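Local coordinates for alpha-actinin-like protein 1 (Schizosaccharomyces pombe, PDB 5BVR) that binds actin filaments and helps form and organise the actin ring in cytokinesis, this piece being its actin-binding part with two calponin-homology domains, at residues A[120-125]-A[135-140]; A[163-168]-A[225-230]; A[170-175]-A[196-201]. One frame throughout, in Å; residues are numbered along the deposited sequence.

Interaction 1: residues A[120-125]-A[135-140]; sequences INEEGL and CQRKTA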
ATOM      1  N   ILE A 120       2.595 -12.627  -0.999  1.00 20.91           N
ATOM      2  CA  ILE A 120       1.774 -12.851  -2.194  1.00 23.22           C
ATOM      3  C   ILE A 120       2.409 -13.970  -3.003  1.00 26.00           C
ATOM      4  O   ILE A 120       3.605 -13.983  -3.212  1.00 24.26           O
ATOM      5  CB  ILE A 120       1.628 -11.554  -3.009  1.00 19.96           C
ATOM      6  CG1 ILE A 120       0.884 -10.503  -2.189  1.00 20.81           C
ATOM      7  CG2 ILE A 120       0.930 -11.818  -4.343  1.00 20.65           C
ATOM      8  CD1 ILE A 120       0.720  -9.170  -2.832  1.00 22.66           C
ATOM      9  N   ASN A 121       1.599 -14.933  -3.443  1.00 28.88           N
ATOM     10  CA  ASN A 121       2.096 -16.099  -4.175  1.00 29.52           C
ATOM     11  C   ASN A 121       1.140 -16.417  -5.321  1.00 32.93           C
ATOM     12  O   ASN A 121      -0.076 -16.448  -5.121  1.00 32.11           O
ATOM     13  CB  ASN A 121       2.219 -17.305  -3.229  1.00 33.97           C
ATOM     14  CG  ASN A 121       3.004 -18.467  -3.835  1.00 54.81           C
ATOM     15  OD1 ASN A 121       2.720 -18.919  -4.944  1.00 63.17           O
ATOM     16  ND2 ASN A 121       4.000 -18.956  -3.097  1.00 51.83           N
ATOM     17  N   GLU A 122       1.686 -16.625  -6.515  1.00 22.59           N
ATOM     18  CA  GLU A 122       0.907 -17.104  -7.657  1.00 22.27           C
ATOM     19  C   GLU A 122       1.811 -18.017  -8.465  1.00 20.16           C
ATOM     20  O   GLU A 122       2.889 -17.617  -8.873  1.00 19.37           O
ATOM     21  CB  GLU A 122       0.422 -15.913  -8.521  1.00 23.86           C
ATOM     22  CG  GLU A 122      -0.188 -16.287  -9.872  1.00 25.73           C
ATOM     23  CD  GLU A 122      -1.574 -16.881  -9.773  1.00 28.54           C
ATOM     24  OE1 GLU A 122      -2.197 -16.807  -8.693  1.00 28.74           O
ATOM     25  OE2 GLU A 122      -2.046 -17.448 -10.791  1.00 33.87           O
ATOM     26  N   GLU A 123       1.378 -19.271  -8.681  1.00 20.71           N
ATOM     27  CA  GLU A 123       2.126 -20.242  -9.497  1.00 19.43           C
ATOM     28  C   GLU A 123       3.575 -20.392  -9.024  1.00 18.73           C
ATOM     29  O   GLU A 123       4.467 -20.680  -9.816  1.00 22.04           O
ATOM     30  CB  GLU A 123       2.062 -19.902 -10.993  1.00 21.20           C
ATOM     31  CG  GLU A 123       0.652 -20.002 -11.585  1.00 23.28           C
ATOM     32  CD  GLU A 123       0.605 -19.824 -13.086  1.00 27.37           C
ATOM     33  OE1 GLU A 123       1.663 -19.616 -13.714  1.00 28.15           O
ATOM     34  OE2 GLU A 123      -0.505 -19.903 -13.643  1.00 38.14           O
ATOM     35  N   GLY A 124       3.792 -20.228  -7.717  1.00 20.71           N
ATOM     36  CA  GLY A 124       5.112 -20.407  -7.154  1.00 20.42           C
ATOM     37  C   GLY A 124       6.002 -19.184  -7.212  1.00 20.71           C
ATOM     38  O   GLY A 124       7.102 -19.192  -6.662  1.00 24.86           O
ATOM     39  N   LEU A 125       5.530 -18.137  -7.877  1.00 19.06           N
ATOM     40  CA  LEU A 125       6.205 -16.845  -7.824  1.00 18.91           C
ATOM     41  C   LEU A 125       5.717 -16.096  -6.610  1.00 20.30           C
ATOM     42  O   LEU A 125       4.560 -16.192  -6.249  1.00 21.16           O
ATOM     43  CB  LEU A 125       5.892 -16.006  -9.060  1.00 18.49           C
ATOM     44  CG  LEU A 125       6.333 -16.553 -10.419  1.00 17.56           C
ATOM     45  CD1 LEU A 125       6.155 -15.477 -11.480  1.00 19.30           C
ATOM     46  CD2 LEU A 125       7.783 -17.071 -10.371  1.00 18.48           C
ATOM     47  N   CYS A 135      -2.015 -10.660 -11.510  1.00 15.15           N
ATOM     48  CA  CYS A 135      -2.743  -9.691 -12.321  1.00 15.19           C
ATOM     49  C   CYS A 135      -2.858 -10.154 -13.759  1.00 14.41           C
ATOM     50  O   CYS A 135      -3.907 -10.008 -14.375  1.00 16.37           O
ATOM     51  CB  CYS A 135      -2.035  -8.347 -12.279  1.00 15.37           C
ATOM     52  SG  CYS A 135      -2.111  -7.486 -10.667  1.00 15.75           S
ATOM     53  N   GLN A 136      -1.771 -10.682 -14.295  1.00 15.63           N
ATOM     54  CA  GLN A 136      -1.786 -11.185 -15.669  1.00 16.47           C
ATOM     55  C   GLN A 136      -2.752 -12.347 -15.862  1.00 17.29           C
ATOM     56  O   GLN A 136      -3.515 -12.376 -16.841  1.00 19.96           O
ATOM     57  CB  GLN A 136      -0.374 -11.582 -16.108  1.00 17.08           C
ATOM     58  CG  GLN A 136       0.566 -10.408 -16.168  1.00 17.33           C
ATOM     59  CD  GLN A 136       2.014 -10.797 -16.399  1.00 19.56           C
ATOM     60  OE1 GLN A 136       2.452 -11.898 -16.067  1.00 19.82           O
ATOM     61  NE2 GLN A 136       2.779  -9.870 -16.957  1.00 20.63           N
ATOM     62  N   ARG A 137      -2.718 -13.307 -14.933  1.00 16.72           N
ATOM     63  CA  ARG A 137      -3.601 -14.462 -15.048  1.00 17.67           C
ATOM     64  C   ARG A 137      -5.067 -14.065 -14.900  1.00 16.68           C
ATOM     65  O   ARG A 137      -5.934 -14.534 -15.661  1.00 19.79           O
ATOM     66  CB  ARG A 137      -3.215 -15.536 -14.031  1.00 18.70           C
ATOM     67  CG  ARG A 137      -1.871 -16.214 -14.314  1.00 21.01           C
ATOM     68  CD  ARG A 137      -1.905 -17.212 -15.507  1.00 24.86           C
ATOM     69  NE  ARG A 137      -0.619 -17.915 -15.581  1.00 23.44           N
ATOM     70  CZ  ARG A 137       0.444 -17.501 -16.261  1.00 26.31           C
ATOM     71  NH1 ARG A 137       0.381 -16.407 -17.025  1.00 30.23           N
ATOM     72  NH2 ARG A 137       1.578 -18.188 -16.183  1.00 26.08           N
ATOM     73  N   LYS A 138      -5.360 -13.194 -13.945  1.00 16.98           N
ATOM     74  CA  LYS A 138      -6.729 -12.784 -13.693  1.00 16.88           C
ATOM     75  C   LYS A 138      -7.300 -11.936 -14.837  1.00 18.71           C
ATOM     76  O   LYS A 138      -8.510 -11.902 -15.021  1.00 22.36           O
ATOM     77  CB  LYS A 138      -6.854 -12.019 -12.376  1.00 17.81           C
ATOM     78  CG  LYS A 138      -6.649 -12.868 -11.110  1.00 18.13           C
ATOM     79  CD  LYS A 138      -7.685 -13.972 -10.972  1.00 18.35           C
ATOM     80  CE  LYS A 138      -7.574 -14.670  -9.626  1.00 22.01           C
ATOM     81  NZ  LYS A 138      -8.678 -15.671  -9.446  1.00 26.16           N
ATOM     82  N   THR A 139      -6.439 -11.280 -15.615  1.00 17.39           N
ATOM     83  CA  THR A 139      -6.916 -10.449 -16.739  1.00 17.20           C
ATOM     84  C   THR A 139      -6.672 -11.066 -18.105  1.00 18.79           C
ATOM     85  O   THR A 139      -6.822 -10.390 -19.128  1.00 20.03           O
ATOM     86  CB  THR A 139      -6.295  -9.028 -16.695  1.00 18.18           C
ATOM     87  OG1 THR A 139      -4.862  -9.104 -16.787  1.00 17.88           O
ATOM     88  CG2 THR A 139      -6.721  -8.298 -15.434  1.00 20.02           C
ATOM     89  N   ALA A 140      -6.342 -12.347 -18.106  1.00 20.18           N
ATOM     90  CA  ALA A 140      -6.057 -13.093 -19.334  1.00 21.55           C
ATOM     91  C   ALA A 140      -7.146 -12.966 -20.387  1.00 25.55           C
ATOM     92  O   ALA A 140      -6.846 -12.954 -21.577  1.00 29.83           O
ATOM     93  CB  ALA A 140      -5.847 -14.545 -18.987  1.00 24.52           C
TER

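Interaction 2: residues A[163-168]-A[225-230]; sequences ALIHQH and AEYFHA. With ZN (zinc ion), chain B.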
ATOM      1  N   ALA A 163     -11.311  -4.662 -15.071  1.00 17.37           N
ATOM      2  CA  ALA A 163     -11.301  -6.066 -15.483  1.00 18.48           C
ATOM      3  C   ALA A 163     -11.090  -6.956 -14.268  1.00 17.60           C
ATOM      4  O   ALA A 163     -11.724  -8.016 -14.161  1.00 17.90           O
ATOM      5  CB  ALA A 163     -10.222  -6.316 -16.498  1.00 18.42           C
ATOM      6  N   LEU A 164     -10.208  -6.550 -13.352  1.00 15.16           N
ATOM      7  CA  LEU A 164      -9.985  -7.353 -12.152  1.00 15.08           C
ATOM      8  C   LEU A 164     -11.274  -7.520 -11.377  1.00 19.73           C
ATOM      9  O   LEU A 164     -11.582  -8.604 -10.916  1.00 18.86           O
ATOM     10  CB  LEU A 164      -8.927  -6.705 -11.267  1.00 15.18           C
ATOM     11  CG  LEU A 164      -7.466  -6.939 -11.624  1.00 16.84           C
ATOM     12  CD1 LEU A 164      -6.578  -6.133 -10.672  1.00 19.45           C
ATOM     13  CD2 LEU A 164      -7.084  -8.396 -11.562  1.00 20.30           C
ATOM     14  N   ILE A 165     -12.021  -6.434 -11.221  1.00 16.06           N
ATOM     15  CA  ILE A 165     -13.275  -6.470 -10.484  1.00 18.19           C
ATOM     16  C   ILE A 165     -14.295  -7.330 -11.226  1.00 18.47           C
ATOM     17  O   ILE A 165     -14.936  -8.206 -10.632  1.00 20.33           O
ATOM     18  CB  ILE A 165     -13.835  -5.061 -10.272  1.00 19.16           C
ATOM     19  CG1 ILE A 165     -12.900  -4.293  -9.333  1.00 19.93           C
ATOM     20  CG2 ILE A 165     -15.232  -5.121  -9.671  1.00 23.28           C
ATOM     21  CD1 ILE A 165     -13.215  -2.826  -9.240  1.00 22.64           C
ATOM     22  N   HIS A 166     -14.449  -7.079 -12.517  1.00 19.35           N
ATOM     23  CA  HIS A 166     -15.417  -7.828 -13.305  1.00 19.84           C
ATOM     24  C   HIS A 166     -15.185  -9.346 -13.271  1.00 20.44           C
ATOM     25  O   HIS A 166     -16.149 -10.133 -13.147  1.00 21.96           O
ATOM     26  CB  HIS A 166     -15.416  -7.324 -14.752  1.00 20.18           C
ATOM     27  CG  HIS A 166     -16.304  -8.096 -15.664  1.00 22.59           C
ATOM     28  ND1 HIS A 166     -15.806  -8.908 -16.658  1.00 23.49           N
ATOM     29  CD2 HIS A 166     -17.652  -8.177 -15.744  1.00 26.15           C
ATOM     30  CE1 HIS A 166     -16.816  -9.465 -17.309  1.00 27.33           C
ATOM     31  NE2 HIS A 166     -17.946  -9.021 -16.788  1.00 27.36           N
ATOM     32  N   GLN A 167     -13.942  -9.790 -13.402  1.00 20.26           N
ATOM     33  CA  GLN A 167     -13.698 -11.227 -13.470  1.00 22.02           C
ATOM     34  C   GLN A 167     -13.950 -11.885 -12.116  1.00 21.28           C
ATOM     35  O   GLN A 167     -14.352 -13.047 -12.048  1.00 24.28           O
ATOM     36  CB  GLN A 167     -12.314 -11.572 -14.008  1.00 21.77           C
ATOM     37  CG  GLN A 167     -11.157 -11.039 -13.218  1.00 19.00           C
ATOM     38  CD  GLN A 167     -10.811 -11.908 -12.043  1.00 19.05           C
ATOM     39  OE1 GLN A 167     -10.878 -13.141 -12.130  1.00 22.69           O
ATOM     40  NE2 GLN A 167     -10.393 -11.270 -10.943  1.00 20.79           N
ATOM     41  N   HIS A 168     -13.777 -11.111 -11.049  1.00 20.25           N
ATOM     42  CA  HIS A 168     -14.007 -11.625  -9.706  1.00 21.47           C
ATOM     43  C   HIS A 168     -15.498 -11.579  -9.341  1.00 25.47           C
ATOM     44  O   HIS A 168     -16.021 -12.506  -8.700  1.00 26.40           O
ATOM     45  CB  HIS A 168     -13.145 -10.813  -8.733  1.00 20.13           C
ATOM     46  CG  HIS A 168     -13.474 -11.021  -7.289  1.00 20.87           C
ATOM     47  ND1 HIS A 168     -13.168 -12.183  -6.589  1.00 19.74           N
ATOM     48  CD2 HIS A 168     -14.110 -10.200  -6.427  1.00 23.61           C
ATOM     49  CE1 HIS A 168     -13.574 -12.023  -5.335  1.00 24.10           C
ATOM     50  NE2 HIS A 168     -14.169 -10.847  -5.221  1.00 23.11           N
ATOM     51  N   ALA A 225      -2.024  -4.606  -4.405  1.00 12.53           N
ATOM     52  CA  ALA A 225      -1.889  -5.681  -3.411  1.00 13.98           C
ATOM     53  C   ALA A 225      -3.174  -5.849  -2.592  1.00 15.56           C
ATOM     54  O   ALA A 225      -3.496  -6.975  -2.139  1.00 15.76           O
ATOM     55  CB  ALA A 225      -0.712  -5.413  -2.466  1.00 14.89           C
ATOM     56  N   GLU A 226      -3.924  -4.768  -2.379  1.00 14.95           N
ATOM     57  CA  GLU A 226      -5.200  -4.864  -1.644  1.00 16.27           C
ATOM     58  C   GLU A 226      -6.190  -5.738  -2.407  1.00 17.02           C
ATOM     59  O   GLU A 226      -6.974  -6.470  -1.793  1.00 17.28           O
ATOM     60  CB  GLU A 226      -5.853  -3.503  -1.374  1.00 18.27           C
ATOM     61  CG  GLU A 226      -5.027  -2.561  -0.492  1.00 17.48           C
ATOM     62  CD  GLU A 226      -5.063  -2.887   0.983  1.00 25.78           C
ATOM     63  OE1 GLU A 226      -5.893  -3.717   1.396  1.00 26.94           O
ATOM     64  OE2 GLU A 226      -4.257  -2.292   1.730  1.00 21.90           O
ATOM     65  N   TYR A 227      -6.181  -5.649  -3.732  1.00 14.27           N
ATOM     66  CA  TYR A 227      -7.025  -6.499  -4.556  1.00 15.54           C
ATOM     67  C   TYR A 227      -6.654  -7.969  -4.390  1.00 15.61           C
ATOM     68  O   TYR A 227      -7.517  -8.822  -4.191  1.00 15.70           O
ATOM     69  CB  TYR A 227      -6.933  -6.123  -6.039  1.00 15.84           C
ATOM     70  CG  TYR A 227      -7.657  -4.841  -6.414  1.00 15.99           C
ATOM     71  CD1 TYR A 227      -7.255  -3.617  -5.901  1.00 17.04           C
ATOM     72  CD2 TYR A 227      -8.706  -4.850  -7.310  1.00 17.02           C
ATOM     73  CE1 TYR A 227      -7.923  -2.448  -6.247  1.00 19.81           C
ATOM     74  CE2 TYR A 227      -9.370  -3.702  -7.653  1.00 18.72           C
ATOM     75  CZ  TYR A 227      -8.968  -2.502  -7.136  1.00 17.82           C
ATOM     76  OH  TYR A 227      -9.656  -1.377  -7.504  1.00 17.53           O
ATOM     77  N   PHE A 228      -5.381  -8.289  -4.482  1.00 15.09           N
ATOM     78  CA  PHE A 228      -4.937  -9.661  -4.299  1.00 16.09           C
ATOM     79  C   PHE A 228      -5.416 -10.221  -2.960  1.00 15.85           C
ATOM     80  O   PHE A 228      -5.982 -11.329  -2.881  1.00 17.04           O
ATOM     81  CB  PHE A 228      -3.415  -9.764  -4.336  1.00 16.21           C
ATOM     82  CG  PHE A 228      -2.923 -11.146  -4.037  1.00 17.19           C
ATOM     83  CD1 PHE A 228      -2.855 -12.098  -5.049  1.00 17.31           C
ATOM     84  CD2 PHE A 228      -2.623 -11.539  -2.734  1.00 17.84           C
ATOM     85  CE1 PHE A 228      -2.449 -13.401  -4.776  1.00 16.82           C
ATOM     86  CE2 PHE A 228      -2.208 -12.838  -2.467  1.00 17.73           C
ATOM     87  CZ  PHE A 228      -2.128 -13.767  -3.502  1.00 18.98           C
ATOM     88  N   HIS A 229      -5.170  -9.492  -1.880  1.00 15.89           N
ATOM     89  CA  HIS A 229      -5.511 -10.043  -0.567  1.00 15.70           C
ATOM     90  C   HIS A 229      -7.023 -10.122  -0.374  1.00 17.26           C
ATOM     91  O   HIS A 229      -7.547 -11.136   0.141  1.00 18.18           O
ATOM     92  CB  HIS A 229      -4.879  -9.247   0.566  1.00 18.00           C
ATOM     93  CG  HIS A 229      -3.393  -9.401   0.657  1.00 15.56           C
ATOM     94  ND1 HIS A 229      -2.788 -10.588   1.024  1.00 17.19           N
ATOM     95  CD2 HIS A 229      -2.390  -8.536   0.376  1.00 15.26           C
ATOM     96  CE1 HIS A 229      -1.474 -10.429   1.005  1.00 20.29           C
ATOM     97  NE2 HIS A 229      -1.210  -9.194   0.617  1.00 18.34           N
ATOM     98  N   ALA A 230      -7.755  -9.096  -0.790  1.00 16.63           N
ATOM     99  CA  ALA A 230      -9.200  -9.127  -0.593  1.00 16.51           C
ATOM    100  C   ALA A 230      -9.850 -10.197  -1.452  1.00 16.63           C
ATOM    101  O   ALA A 230     -10.670 -10.977  -0.960  1.00 17.68           O
ATOM    102  CB  ALA A 230      -9.815  -7.757  -0.879  1.00 19.44           C
TER
HETATM  103 ZN    ZN B 301     -12.144 -13.674  -7.116  0.93 19.42          ZN
HETATM  104  O   HOH W   1     -10.231 -13.119  -8.221  1.00 11.49           O
HETATM  105  O   HOH W   2     -13.271 -14.750  -8.382  1.00 24.42           O

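Interaction 3: residues A[170-175]-A[196-201]; sequences PDLLDY and KSIGIP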
ATOM      1  N   PRO A 170     -18.715 -10.508 -11.615  1.00 22.56           N
ATOM      2  CA  PRO A 170     -19.283  -9.947 -12.848  1.00 24.20           C
ATOM      3  C   PRO A 170     -20.619  -9.259 -12.624  1.00 27.46           C
ATOM      4  O   PRO A 170     -21.050  -8.478 -13.467  1.00 29.92           O
ATOM      5  CB  PRO A 170     -19.410 -11.157 -13.775  1.00 26.64           C
ATOM      6  CG  PRO A 170     -19.232 -12.339 -12.896  1.00 29.73           C
ATOM      7  CD  PRO A 170     -18.401 -11.938 -11.753  1.00 26.93           C
ATOM      8  N   ASP A 171     -21.257  -9.545 -11.495  1.00 25.13           N
ATOM      9  CA  ASP A 171     -22.476  -8.869 -11.102  1.00 30.05           C
ATOM     10  C   ASP A 171     -22.260  -7.428 -10.633  1.00 26.76           C
ATOM     11  O   ASP A 171     -23.215  -6.644 -10.631  1.00 33.15           O
ATOM     12  CB  ASP A 171     -23.170  -9.655  -9.984  1.00 25.68           C
ATOM     13  CG  ASP A 171     -22.297  -9.828  -8.768  1.00 38.29           C
ATOM     14  OD1 ASP A 171     -21.222 -10.466  -8.886  1.00 30.95           O
ATOM     15  OD2 ASP A 171     -22.704  -9.349  -7.690  1.00 42.67           O
ATOM     16  N   LEU A 172     -21.023  -7.059 -10.270  1.00 31.39           N
ATOM     17  CA  LEU A 172     -20.759  -5.731  -9.691  1.00 27.51           C
ATOM     18  C   LEU A 172     -20.373  -4.660 -10.708  1.00 36.04           C
ATOM     19  O   LEU A 172     -20.556  -3.463 -10.476  1.00 33.24           O
ATOM     20  CB  LEU A 172     -19.639  -5.801  -8.656  1.00 31.02           C
ATOM     21  CG  LEU A 172     -20.017  -6.397  -7.309  1.00 38.06           C
ATOM     22  CD1 LEU A 172     -18.792  -6.380  -6.415  1.00 36.62           C
ATOM     23  CD2 LEU A 172     -21.184  -5.642  -6.657  1.00 37.03           C
ATOM     24  N   LEU A 173     -19.825  -5.088 -11.831  1.00 32.95           N
ATOM     25  CA  LEU A 173     -19.247  -4.150 -12.779  1.00 32.44           C
ATOM     26  C   LEU A 173     -19.403  -4.798 -14.135  1.00 32.37           C
ATOM     27  O   LEU A 173     -18.752  -5.803 -14.405  1.00 34.73           O
ATOM     28  CB  LEU A 173     -17.769  -3.895 -12.431  1.00 34.10           C
ATOM     29  CG  LEU A 173     -17.089  -2.661 -13.047  1.00 34.99           C
ATOM     30  CD1 LEU A 173     -15.810  -2.301 -12.297  1.00 31.91           C
ATOM     31  CD2 LEU A 173     -16.760  -2.878 -14.483  1.00 30.81           C
ATOM     32  N   ASP A 174     -20.287  -4.241 -14.959  1.00 32.95           N
ATOM     33  CA  ASP A 174     -20.523  -4.719 -16.319  1.00 31.67           C
ATOM     34  C   ASP A 174     -19.469  -4.180 -17.286  1.00 30.58           C
ATOM     35  O   ASP A 174     -19.666  -3.144 -17.934  1.00 32.12           O
ATOM     36  CB  ASP A 174     -21.922  -4.308 -16.783  1.00 40.05           C
ATOM     37  CG  ASP A 174     -22.298  -4.902 -18.127  1.00 51.46           C
ATOM     38  OD1 ASP A 174     -21.430  -5.514 -18.785  1.00 47.82           O
ATOM     39  OD2 ASP A 174     -23.473  -4.743 -18.528  1.00 59.28           O
ATOM     40  N   TYR A 175     -18.375  -4.919 -17.409  1.00 29.67           N
ATOM     41  CA  TYR A 175     -17.204  -4.479 -18.161  1.00 24.93           C
ATOM     42  C   TYR A 175     -17.510  -4.182 -19.638  1.00 25.28           C
ATOM     43  O   TYR A 175     -17.021  -3.205 -20.207  1.00 27.37           O
ATOM     44  CB  TYR A 175     -16.127  -5.559 -18.064  1.00 24.69           C
ATOM     45  CG  TYR A 175     -14.833  -5.181 -18.714  1.00 24.72           C
ATOM     46  CD1 TYR A 175     -13.858  -4.491 -18.003  1.00 22.86           C
ATOM     47  CD2 TYR A 175     -14.587  -5.477 -20.046  1.00 21.91           C
ATOM     48  CE1 TYR A 175     -12.675  -4.127 -18.593  1.00 23.09           C
ATOM     49  CE2 TYR A 175     -13.415  -5.125 -20.649  1.00 23.60           C
ATOM     50  CZ  TYR A 175     -12.457  -4.446 -19.925  1.00 24.33           C
ATOM     51  OH  TYR A 175     -11.290  -4.087 -20.540  1.00 25.38           O
ATOM     52  N   LYS A 196     -16.700   0.146  -1.950  1.00 21.38           N
ATOM     53  CA  LYS A 196     -18.060  -0.006  -1.406  1.00 24.16           C
ATOM     54  C   LYS A 196     -18.511  -1.460  -1.302  1.00 30.33           C
ATOM     55  O   LYS A 196     -19.252  -1.815  -0.379  1.00 29.70           O
ATOM     56  CB  LYS A 196     -19.044   0.800  -2.248  1.00 33.51           C
ATOM     57  CG  LYS A 196     -20.480   0.728  -1.774  1.00 52.57           C
ATOM     58  CD  LYS A 196     -21.390   1.589  -2.642  1.00 60.81           C
ATOM     59  CE  LYS A 196     -22.835   1.522  -2.172  1.00 63.80           C
ATOM     60  NZ  LYS A 196     -23.349   0.124  -2.172  1.00 64.00           N
ATOM     61  N   SER A 197     -18.082  -2.299  -2.236  1.00 25.10           N
ATOM     62  CA  SER A 197     -18.614  -3.649  -2.344  1.00 24.50           C
ATOM     63  C   SER A 197     -17.597  -4.720  -1.967  1.00 28.63           C
ATOM     64  O   SER A 197     -17.980  -5.852  -1.650  1.00 29.64           O
ATOM     65  CB  SER A 197     -19.144  -3.924  -3.755  1.00 27.02           C
ATOM     66  OG  SER A 197     -20.225  -3.066  -4.069  1.00 33.34           O
ATOM     67  N   ILE A 198     -16.313  -4.379  -1.992  1.00 24.68           N
ATOM     68  CA  ILE A 198     -15.275  -5.380  -1.787  1.00 22.15           C
ATOM     69  C   ILE A 198     -14.381  -5.037  -0.588  1.00 23.71           C
ATOM     70  O   ILE A 198     -13.489  -5.812  -0.238  1.00 28.59           O
ATOM     71  CB  ILE A 198     -14.444  -5.616  -3.068  1.00 21.48           C
ATOM     72  CG1 ILE A 198     -15.367  -5.610  -4.290  1.00 24.13           C
ATOM     73  CG2 ILE A 198     -13.647  -6.944  -2.967  1.00 25.30           C
ATOM     74  CD1 ILE A 198     -14.705  -5.838  -5.628  1.00 26.45           C
ATOM     75  N   GLY A 199     -14.637  -3.897   0.054  1.00 23.58           N
ATOM     76  CA  GLY A 199     -13.884  -3.490   1.240  1.00 22.91           C
ATOM     77  C   GLY A 199     -12.433  -3.099   0.992  1.00 20.68           C
ATOM     78  O   GLY A 199     -11.611  -3.090   1.923  1.00 25.96           O
ATOM     79  N   ILE A 200     -12.100  -2.798  -0.258  1.00 19.61           N
ATOM     80  CA  ILE A 200     -10.739  -2.422  -0.612  1.00 19.39           C
ATOM     81  C   ILE A 200     -10.555  -0.913  -0.361  1.00 21.31           C
ATOM     82  O   ILE A 200     -11.216  -0.102  -1.003  1.00 21.75           O
ATOM     83  CB  ILE A 200     -10.460  -2.763  -2.081  1.00 17.93           C
ATOM     84  CG1 ILE A 200     -10.392  -4.289  -2.266  1.00 19.92           C
ATOM     85  CG2 ILE A 200      -9.160  -2.108  -2.553  1.00 18.50           C
ATOM     86  CD1 ILE A 200     -10.541  -4.774  -3.721  1.00 19.78           C
ATOM     87  N   PRO A 201      -9.648  -0.536   0.555  1.00 19.84           N
ATOM     88  CA  PRO A 201      -9.519   0.885   0.891  1.00 18.07           C
ATOM     89  C   PRO A 201      -8.984   1.695  -0.275  1.00 18.14           C
ATOM     90  O   PRO A 201      -8.151   1.216  -1.040  1.00 17.27           O
ATOM     91  CB  PRO A 201      -8.501   0.881   2.036  1.00 18.98           C
ATOM     92  CG  PRO A 201      -7.652  -0.298   1.791  1.00 22.12           C
ATOM     93  CD  PRO A 201      -8.604  -1.345   1.215  1.00 20.74           C
TER

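Interaction 1: residues A[120-125]-A[135-140]
A two-pronged salt bridge at the protein surface, Glu123 with Arg137, ties a tight beta turn to the last turn of helix 127-138. It is a worked example of a side-on carboxylate-guanidinium pair. Arg137 NE gives the straighter bond, reaching Glu123 OE2 at 2.8 Å (158°). The second, from Arg137 NH2 to Glu123 OE1 at 2.9 Å, is more bent. The fit is not flat. OE2 lies in the plane of the guanidinium, yet NE comes to it from above the carboxylate plane, and the two planes stand 53° apart. Glu122 adds a looser touch, its OE2 lying 3.7 Å from Arg137 CG, alongside the aliphatic part of the arginine. A bend in the arginine chain (chi2 -74°) lets the guanidinium present its NE edge to Glu123. The turn, type I', is closed by Glu122 and Leu125, a hydrogen-bonded antiparallel pair. Asn121 OD1 accepts from Gly124 N in an Asx motif, and the backbone angles of Gly124 suit glycine. The short strands 121-122 and 125-126 that flank the turn link helix 101-117 to helix 127-138, with Glu122 and Glu123 also touching Leu133 and Ile120 packing on helix 217-234.

Interaction 2: residues A[163-168]-A[225-230]
Leu164 and Tyr227 mark the closest backbone approach of segments 163-168 and 225-230, on helices 159-168 and 217-234, their CA atoms 8.2 Å apart. The Tyr227 side chain points toward the other helix. Ile165 CG1 meets its ring at the edge, near its plane, 4.0 Å from Tyr227 CE2, while Leu164 CD1 comes obliquely to within 4.2 Å of Tyr227 CD2. With CG anti to the carbonyl carbon (chi1 -74°), Tyr227 brings CD2 and CE2 of its ring to the two aliphatic chains. Its hydroxyl is hydrogen-bonded to that of Tyr223, and the two tyrosine rings also meet edge-to-face. All three touching residues are buried, and they belong to the core of the second calponin-homology domain, where helices 127-138, 159-168, 183-198 and 217-234 pack together: Leu164 also touches Trp134, and Ile165 touches Ala190 and Ile193. Polar groups gather at the end of helix 159-168. Gln167 NE2 donates to Leu164 O at 2.9 Å, in the carbonyl plane on a lone pair, and also to a water that binds zinc. His168 ND1 holds the zinc ion at 1.9 Å, two waters and Asp235 complete the site seen here, and the His168 ring stacks on Phe231.

Interaction 3: residues A[170-175]-A[196-201]
Beside Leu172, which packs on Ser197 and Ile198, lies a salt bridge between Asp171 OD2 and Arg169 NH2. It stays on the loop side, and between segments 170-175 and 196-201 the touching atoms are mostly carbon. The two methyls of Leu172 both reach Ser197: CD1 approaches Ser197 CB to 3.6 Å, and CD2 lies 3.9 Å from that same carbon and 3.8 Å from Ser197 OG. Within the two segments, the neighbour of Ser197 OG is thus the Leu172 CD2 methyl. CD1 also faces the side chain of Ile198, 4.1 Å from Ile198 CG1, the two side chains running at a slant to each other. Leu172 has CG anti to its carbonyl carbon (chi1 -76°) and an extended chi2, which carries the forked end out to the helix. The same leucine touches Ile193, one turn earlier on that helix. Trimming Leu172 to an alanine would probably open a gap over Ser197 CB and deprive Ile198 CG1 of its apolar neighbour across the contact. Just beyond, Gly199 takes positive phi as the chain leaves the helix, and Ile200 packs on Ala194 and on helix 217-234. The contact joins loop and helix end within the second calponin-homology domain mainly by van der Waals packing, which suggests a hold that depends little on direction.

Overall arrangement
The three contacts differ in burial. Interaction 1 is exposed and ionic, interaction 3 is partly buried, joining a loop to a helix end mostly through carbon, and interaction 2 is buried and apolar with a zinc site at its margin. Directional bonding across the segments thus appears at the surface, while packing serves the interior. Helix 217-234 is common ground: it is a partner in interaction 2, and Ile120 of interaction 1 and Ile198 and Ile200 of interaction 3 pack on it. Lys138 CB lies 3.7 Å from Leu164 CD2, and His166 meets Tyr175. Interactions 1 and 3, with centres about 20 Å apart, do not touch; each touches interaction 2, which links them.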